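Local coordinates for dephospho-CoA kinase (Mycobacterium paratuberculosis, PDB 6N39), which probably phosphorylates the 3'-hydroxyl of dephospho-coenzyme A with ATP, the last step of coenzyme A biosynthesis, at residues A[167-170]-A[171-174]; A[405-408]-A[409-413]. All coordinates share one frame; numbering follows the deposited sequence.

Interaction 1: A[167-170]-A[171-174]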
loop_
_atom_site.group_PDB
_atom_site.type_symbol
_atom_site.label_atom_id
_atom_site.label_comp_id
_atom_site.label_asym_id
_atom_site.label_seq_id
_atom_site.Cartn_x
_atom_site.Cartn_y
_atom_site.Cartn_z
ATOM N N GLN A 167 -7.524 -5.738 -21.371
ATOM C CA GLN A 167 -6.832 -5.233 -20.199
ATOM C C GLN A 167 -7.358 -5.923 -18.943
ATOM O O GLN A 167 -8.199 -6.823 -19.003
ATOM C CB GLN A 167 -6.993 -3.714 -20.077
ATOM C CG GLN A 167 -6.555 -2.904 -21.288
ATOM C CD GLN A 167 -6.671 -1.412 -21.025
ATOM O OE1 GLN A 167 -7.700 -0.934 -20.548
ATOM N NE2 GLN A 167 -5.604 -0.677 -21.308
ATOM N N ALA A 168 -6.885 -5.461 -17.787
ATOM C CA ALA A 168 -7.349 -5.975 -16.508
ATOM C C ALA A 168 -8.827 -5.671 -16.306
ATOM O O ALA A 168 -9.372 -4.716 -16.867
ATOM C CB ALA A 168 -6.530 -5.364 -15.372
ATOM N N SER A 169 -9.482 -6.501 -15.501
ATOM C CA SER A 169 -10.863 -6.245 -15.123
ATOM C C SER A 169 -10.930 -5.174 -14.034
ATOM O O SER A 169 -9.944 -4.873 -13.353
ATOM C CB SER A 169 -11.534 -7.526 -14.629
ATOM O OG SER A 169 -11.042 -7.892 -13.344
ATOM N N ASP A 170 -12.120 -4.585 -13.880
ATOM C CA ASP A 170 -12.340 -3.640 -12.788
ATOM C C ASP A 170 -12.174 -4.311 -11.432
ATOM O O ASP A 170 -11.814 -3.654 -10.455
ATOM C CB ASP A 170 -13.735 -3.018 -12.899
ATOM C CG ASP A 170 -13.751 -1.751 -13.746
ATOM O OD1 ASP A 170 -12.663 -1.223 -14.069
ATOM O OD2 ASP A 170 -14.859 -1.275 -14.085
ATOM N N GLU A 171 -12.439 -5.612 -11.351
ATOM C CA GLU A 171 -12.287 -6.328 -10.091
ATOM C C GLU A 171 -10.817 -6.432 -9.688
ATOM O O GLU A 171 -10.459 -6.224 -8.515
ATOM C CB GLU A 171 -12.929 -7.706 -10.231
ATOM C CG GLU A 171 -12.775 -8.623 -9.040
ATOM C CD GLU A 171 -13.508 -9.943 -9.244
ATOM O OE1 GLU A 171 -14.535 -9.957 -9.958
ATOM O OE2 GLU A 171 -13.051 -10.968 -8.699
ATOM N N GLN A 172 -9.949 -6.727 -10.657
ATOM C CA GLN A 172 -8.521 -6.767 -10.380
ATOM C C GLN A 172 -8.002 -5.384 -10.018
ATOM O O GLN A 172 -7.190 -5.239 -9.094
ATOM C CB GLN A 172 -7.773 -7.335 -11.585
ATOM C CG GLN A 172 -8.210 -8.720 -11.954
ATOM C CD GLN A 172 -7.613 -9.187 -13.260
ATOM O OE1 GLN A 172 -7.609 -8.462 -14.256
ATOM N NE2 GLN A 172 -7.098 -10.400 -13.263
ATOM N N ARG A 173 -8.464 -4.353 -10.726
ATOM C CA ARG A 173 -8.091 -2.994 -10.352
ATOM C C ARG A 173 -8.517 -2.690 -8.924
ATOM O O ARG A 173 -7.717 -2.207 -8.115
ATOM C CB ARG A 173 -8.716 -1.978 -11.314
ATOM C CG ARG A 173 -8.216 -2.068 -12.748
ATOM C CD ARG A 173 -8.938 -1.068 -13.649
ATOM N NE ARG A 173 -8.449 -1.182 -15.020
ATOM C CZ ARG A 173 -9.144 -1.687 -16.032
ATOM N NH1 ARG A 173 -10.389 -2.108 -15.849
ATOM N NH2 ARG A 173 -8.585 -1.769 -17.232
ATOM N N ARG A 174 -9.784 -2.965 -8.601
ATOM C CA ARG A 174 -10.308 -2.634 -7.281
ATOM C C ARG A 174 -9.475 -3.293 -6.195
ATOM O O ARG A 174 -9.216 -2.690 -5.147
ATOM C CB ARG A 174 -11.769 -3.073 -7.174
ATOM C CG ARG A 174 -12.442 -2.690 -5.875
ATOM C CD ARG A 174 -12.414 -1.198 -5.758
ATOM N NE ARG A 174 -12.834 -0.680 -4.460
ATOM C CZ ARG A 174 -11.998 -0.328 -3.487
ATOM N NH1 ARG A 174 -10.683 -0.456 -3.648
ATOM N NH2 ARG A 174 -12.484 0.156 -2.354
HETATM O O HOH W 1 -10.040 -1.997 -19.746
#
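Ser169 and Gln172 meet as a capping box, set up by their first torsions: OG of Ser169 stands between its backbone N and carbonyl carbon (chi1 72°), while Gln172 turns CG beside its own N and runs on extended, back toward the loop. Gln172 N donates to Ser169 OG at 3.1 Å, and in return Ser169 N donates to Gln172 OE1 at 3.0 Å, tilted from the amide carbonyl plane. This pairs the backbone N-H of the N-cap residue Ser169 and that of Gln172 in the first turn. Arg173, straight from CG to NE, runs back toward the loop, CG passing close to Ser169 O, and its NH1 forms a salt bridge with Asp170 OD1 at 3.0 Å. The geometry is bent, with an N-H...O angle of 137°, and NH1 comes from above the carboxylate plane. Ala168 O lies over one face of the guanidinium. Gln167 OE1 lies at its edge; a water 2.9 Å from Arg173 NH2 and 2.7 Å from Gln167 OE1 can bridge them. Gln167 OE1 also accepts from Ile18 N beside the predicted ATP-binding loop. The cap thus starts helix 170-176, after helix 157-165, with Arg173 packed on Ile137 of strand 135-139 and Trp180 of strand 179-182.

Interaction 2: A[405-408]-A[409-413]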
loop_
_atom_site.group_PDB
_atom_site.type_symbol
_atom_site.label_atom_id
_atom_site.label_comp_id
_atom_site.label_asym_id
_atom_site.label_seq_id
_atom_site.Cartn_x
_atom_site.Cartn_y
_atom_site.Cartn_z
ATOM N N TRP A 405 -2.277 -19.325 25.685
ATOM C CA TRP A 405 -1.189 -20.296 25.684
ATOM C C TRP A 405 -1.640 -21.654 26.210
ATOM O O TRP A 405 -1.104 -22.685 25.785
ATOM C CB TRP A 405 0.011 -19.746 26.457
ATOM C CG TRP A 405 0.830 -18.860 25.545
ATOM C CD1 TRP A 405 0.909 -17.489 25.566
ATOM C CD2 TRP A 405 1.632 -19.292 24.435
ATOM N NE1 TRP A 405 1.727 -17.049 24.542
ATOM C CE2 TRP A 405 2.184 -18.137 23.840
ATOM C CE3 TRP A 405 1.962 -20.546 23.910
ATOM C CZ2 TRP A 405 3.041 -18.200 22.747
ATOM C CZ3 TRP A 405 2.804 -20.603 22.811
ATOM C CH2 TRP A 405 3.336 -19.436 22.248
ATOM N N ASP A 406 -2.639 -21.691 27.093
ATOM C CA ASP A 406 -3.221 -22.980 27.480
ATOM C C ASP A 406 -3.832 -23.677 26.271
ATOM O O ASP A 406 -3.638 -24.881 26.057
ATOM C CB ASP A 406 -4.283 -22.777 28.558
ATOM C CG ASP A 406 -3.722 -22.862 29.954
ATOM O OD1 ASP A 406 -2.663 -23.494 30.125
ATOM O OD2 ASP A 406 -4.348 -22.301 30.886
ATOM N N TRP A 407 -4.581 -22.922 25.470
ATOM C CA TRP A 407 -5.162 -23.464 24.246
ATOM C C TRP A 407 -4.073 -23.915 23.279
ATOM O O TRP A 407 -4.204 -24.956 22.625
ATOM C CB TRP A 407 -6.063 -22.405 23.597
ATOM C CG TRP A 407 -6.638 -22.811 22.278
ATOM C CD1 TRP A 407 -7.777 -23.541 22.063
ATOM C CD2 TRP A 407 -6.103 -22.517 20.987
ATOM N NE1 TRP A 407 -7.981 -23.713 20.717
ATOM C CE2 TRP A 407 -6.967 -23.090 20.035
ATOM C CE3 TRP A 407 -4.976 -21.816 20.542
ATOM C CZ2 TRP A 407 -6.735 -22.992 18.659
ATOM C CZ3 TRP A 407 -4.754 -21.714 19.175
ATOM C CH2 TRP A 407 -5.627 -22.299 18.257
ATOM N N ALA A 408 -2.993 -23.134 23.169
ATOM C CA ALA A 408 -1.902 -23.504 22.272
ATOM C C ALA A 408 -1.248 -24.803 22.711
ATOM O O ALA A 408 -0.941 -25.665 21.877
ATOM C CB ALA A 408 -0.859 -22.387 22.205
ATOM N N ASP A 409 -1.009 -24.954 24.018
ATOM C CA ASP A 409 -0.446 -26.200 24.524
ATOM C C ASP A 409 -1.383 -27.370 24.254
ATOM O O ASP A 409 -0.935 -28.444 23.847
ATOM C CB ASP A 409 -0.154 -26.092 26.025
ATOM C CG ASP A 409 0.980 -25.123 26.343
ATOM O OD1 ASP A 409 1.862 -24.903 25.490
ATOM O OD2 ASP A 409 0.990 -24.576 27.462
ATOM N N SER A 410 -2.692 -27.171 24.458
ATOM C CA SER A 410 -3.644 -28.269 24.287
ATOM C C SER A 410 -3.727 -28.718 22.835
ATOM O O SER A 410 -3.762 -29.920 22.554
ATOM C CB SER A 410 -5.031 -27.851 24.776
ATOM O OG SER A 410 -5.012 -27.489 26.141
ATOM N N THR A 411 -3.784 -27.775 21.900
ATOM C CA THR A 411 -4.008 -28.114 20.500
ATOM C C THR A 411 -2.719 -28.325 19.714
ATOM O O THR A 411 -2.788 -28.611 18.518
ATOM C CB THR A 411 -4.835 -27.015 19.814
ATOM O OG1 THR A 411 -4.127 -25.776 19.904
ATOM C CG2 THR A 411 -6.193 -26.861 20.485
ATOM N N GLY A 412 -1.553 -28.175 20.337
ATOM C CA GLY A 412 -0.316 -28.253 19.573
ATOM C C GLY A 412 -0.171 -27.145 18.548
ATOM O O GLY A 412 0.362 -27.372 17.457
ATOM N N TRP A 413 -0.648 -25.951 18.873
ATOM C CA TRP A 413 -0.579 -24.829 17.945
ATOM C C TRP A 413 0.860 -24.516 17.548
ATOM O O TRP A 413 1.755 -24.440 18.392
ATOM C CB TRP A 413 -1.206 -23.591 18.592
ATOM C CG TRP A 413 -1.109 -22.360 17.751
ATOM C CD1 TRP A 413 -1.965 -21.984 16.750
ATOM C CD2 TRP A 413 -0.106 -21.330 17.832
ATOM N NE1 TRP A 413 -1.570 -20.777 16.223
ATOM C CE2 TRP A 413 -0.427 -20.359 16.857
ATOM C CE3 TRP A 413 1.025 -21.135 18.631
ATOM C CZ2 TRP A 413 0.347 -19.212 16.656
ATOM C CZ3 TRP A 413 1.790 -19.993 18.441
ATOM C CH2 TRP A 413 1.444 -19.041 17.461
HETATM O O HOH W 2 -0.897 -25.208 29.340
HETATM O O HOH W 3 2.034 -25.405 20.876
#
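Ser410 and Thr411 each send a side-chain hydroxyl back to the carbonyl one turn earlier, doubling the helical bond already made there. Ser410 OG donates to Asp406 O at 2.9 Å, and Thr411 OG1 donates to Trp407 O at 2.8 Å. In both cases the residue's own backbone N-H reaches the same oxygen from the opposite face of the carbonyl plane, so each oxygen is gripped by two donors. At the end of the helix, Gly412 has positive phi (64°), and Trp413 N donates to Ala408 O at 3.0 Å, in the carbonyl plane and on a lone pair: a 6→1 bond closing the C-terminal end round a left-handed glycine. A water also links Ala408 O to Trp413 O. Another bridges the carboxylates of Asp406 and Asp409, where it may ease the approach of like charges; Asp409 OD2 also pairs with Arg310.

With chi1 at 59°, OG1 of Thr411 reaches back to Trp407 O while CG2 also comes over the same indole face. CG2 makes a CH-pi contact 3.9 Å from the centroid of the five-membered ring of Trp407. Trp413 meets the six-membered ring of Trp407 obliquely, planes at 46°, with CD1 3.7 Å from Trp407 CZ3. Its CB rests on Ala408 CB, and Trp413 CZ3 lies 4.1 Å from Trp405 CH2. The three tryptophans pack the end of helix 386-411 and the turn after it against helix 349-363, all touching Leu356, and Trp413 NE1 donates to Asp359.

How the interactions relate
Both interactions are local, and they mark opposite kinds of helix end: interaction 1 is at the start of helix 170-176, interaction 2 at the close of helix 386-411. They follow in series along the chain, their centres 42 Å apart and their nearest atoms about 29 Å apart, without touching. Interaction 1 belongs to the kinase part, beside its five-stranded parallel sheet and close to the predicted ATP-binding loop. Interaction 2 lies in the C-terminal UPF0157 region, away from the annotated sites and near the end of the chain. That region is involved in proper folding of the full-length enzyme, so the two contacts lie in parts with different roles, neither contact being itself assigned one.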